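Local atomic coordinates of histidine triad protein (Plasmodium falciparum 3D7, PDB entry 5CS2), a protein that probably hydrolyses diadenosine triphosphate to AMP and ADP, as a histidine triad enzyme of the Fhit type, and is bound here by the antimalarial natural product cyclomarin A. Residues A[79-82]-A[83-87]. Numbering follows the deposited sequence.
Sequences NLLC and NFMCY
Met85 N donates to Leu81 O over 2.8 Å, the shortest of four successive i to i+4 hydrogen bonds that tie residues 79-86 into continuous alpha-helix. Cys86 N reaches Cys82 O at 2.9 Å and Phe84 N reaches Leu80 O at 3.0 Å. The first link of the series joins Asn83 N to Asn79 O at 3.1 Å, and a bond from Tyr87 N to Asn83 O carries the pattern on to Tyr87.

Outside this ladder, Leu81 and Met85 run side by side, one turn apart, with Leu81 CD1 4.0 Å from Met85 CG. Leu81 sets its CG opposite the backbone N (chi1 -179°), which carries CD1 toward the following turn; Met85 leaves its own CG beside the N and bends again at chi2 and chi3. Unbranched at CB and flexible, methionine can fold its thioether to suit the surface beneath. The same leucine methyl approaches the Phe84 ring obliquely, 4.4 Å from CD2. Cys82 and Cys86 repeat the one-turn spacing with small side chains that suit close packing on a sheet; their SG atoms lie 4.4 Å apart, too far for a disulfide.

Asn83 has an amide that can both accept and donate: OD1 takes a hydrogen bond from Lys4, while ND2 gives one to the carbonyl of Tyr67 of the second subunit. Asn79 packs against Asn79 of that subunit, so this flank belongs to the dimer interface. Leu81, Cys82 and Met85 press on Leu58 of strand 56-60, and both cysteines on Ile119 of strand 116-122, which also carries the predicted nucleophile His116. Phe84 touches Ile37 of strand 35-38 and also reaches Tyr5 and Leu9 of helix 4-11 and, edge-to-face, Phe199 of helix 181-199, leaving helix 72-93 between the HIT-domain sheet and the terminal helices.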
loop_
_atom_site.group_PDB
_atom_site.type_symbol
_atom_site.label_atom_id
_atom_site.label_comp_id
_atom_site.label_asym_id
_atom_site.label_seq_id
_atom_site.Cartn_x
_atom_site.Cartn_y
_atom_site.Cartn_z
ATOM N N ASN A 79 -4.858 -3.119 -4.443
ATOM C CA ASN A 79 -4.649 -1.718 -4.099
ATOM C C ASN A 79 -5.861 -0.859 -4.370
ATOM O O ASN A 79 -6.139 0.035 -3.563
ATOM C CB ASN A 79 -3.393 -1.190 -4.727
ATOM C CG ASN A 79 -2.211 -1.642 -3.889
ATOM O OD1 ASN A 79 -2.098 -1.348 -2.691
ATOM N ND2 ASN A 79 -1.394 -2.507 -4.458
ATOM N N LEU A 80 -6.599 -1.146 -5.434
ATOM C CA LEU A 80 -7.884 -0.460 -5.663
ATOM C C LEU A 80 -8.874 -0.862 -4.562
ATOM O O LEU A 80 -9.586 -0.005 -4.040
ATOM C CB LEU A 80 -8.445 -0.757 -7.049
ATOM C CG LEU A 80 -7.653 -0.204 -8.247
ATOM C CD1 LEU A 80 -8.326 -0.612 -9.541
ATOM C CD2 LEU A 80 -7.495 1.332 -8.187
ATOM N N LEU A 81 -8.864 -2.157 -4.141
ATOM C CA LEU A 81 -9.711 -2.603 -3.024
ATOM C C LEU A 81 -9.344 -1.878 -1.722
ATOM O O LEU A 81 -10.212 -1.478 -0.961
ATOM C CB LEU A 81 -9.588 -4.147 -2.849
ATOM C CG LEU A 81 -10.442 -4.732 -1.730
ATOM C CD1 LEU A 81 -11.950 -4.443 -1.978
ATOM C CD2 LEU A 81 -10.242 -6.232 -1.632
ATOM N N CYS A 82 -8.044 -1.695 -1.464
ATOM C CA CYS A 82 -7.579 -0.962 -0.302
ATOM C C CYS A 82 -8.147 0.454 -0.273
ATOM O O CYS A 82 -8.669 0.877 0.765
ATOM C CB CYS A 82 -6.056 -0.931 -0.238
ATOM S SG CYS A 82 -5.432 -0.072 1.220
ATOM N N ASN A 83 -7.998 1.180 -1.377
ATOM C CA ASN A 83 -8.494 2.568 -1.469
ATOM C C ASN A 83 -10.025 2.591 -1.241
ATOM O O ASN A 83 -10.502 3.383 -0.423
ATOM C CB ASN A 83 -8.120 3.163 -2.823
ATOM C CG ASN A 83 -8.295 4.651 -2.841
ATOM O OD1 ASN A 83 -9.355 5.159 -3.204
ATOM N ND2 ASN A 83 -7.248 5.370 -2.518
ATOM N N PHE A 84 -10.753 1.673 -1.904
ATOM C CA PHE A 84 -12.208 1.519 -1.767
ATOM C C PHE A 84 -12.565 1.249 -0.304
ATOM O O PHE A 84 -13.505 1.856 0.220
ATOM C CB PHE A 84 -12.718 0.389 -2.667
ATOM C CG PHE A 84 -14.201 0.096 -2.505
ATOM C CD1 PHE A 84 -15.160 0.951 -3.052
ATOM C CD2 PHE A 84 -14.633 -0.984 -1.737
ATOM C CE1 PHE A 84 -16.526 0.688 -2.897
ATOM C CE2 PHE A 84 -16.007 -1.218 -1.540
ATOM C CZ PHE A 84 -16.939 -0.396 -2.146
ATOM N N MET A 85 -11.829 0.310 0.380
ATOM C CA MET A 85 -12.133 -0.017 1.769
ATOM C C MET A 85 -11.823 1.106 2.744
ATOM O O MET A 85 -12.548 1.258 3.714
ATOM C CB MET A 85 -11.463 -1.333 2.201
ATOM C CG MET A 85 -12.090 -2.559 1.555
ATOM S SD MET A 85 -13.932 -2.674 1.720
ATOM C CE MET A 85 -14.141 -2.450 3.363
ATOM N N CYS A 86 -10.812 1.970 2.456
ATOM C CA CYS A 86 -10.579 3.132 3.307
ATOM C C CYS A 86 -11.765 4.078 3.199
ATOM O O CYS A 86 -12.172 4.645 4.207
ATOM C CB CYS A 86 -9.279 3.835 2.953
ATOM S SG CYS A 86 -7.832 2.903 3.448
ATOM N N TYR A 87 -12.350 4.189 2.006
ATOM C CA TYR A 87 -13.562 5.007 1.815
ATOM C C TYR A 87 -14.731 4.444 2.646
ATOM O O TYR A 87 -15.315 5.166 3.451
ATOM C CB TYR A 87 -13.928 5.083 0.336
ATOM C CG TYR A 87 -15.191 5.872 0.045
ATOM C CD1 TYR A 87 -15.195 7.269 0.099
ATOM C CD2 TYR A 87 -16.386 5.227 -0.252
ATOM C CE1 TYR A 87 -16.347 8.001 -0.198
ATOM C CE2 TYR A 87 -17.554 5.949 -0.511
ATOM C CZ TYR A 87 -17.522 7.333 -0.501
ATOM O OH TYR A 87 -18.660 8.046 -0.791
#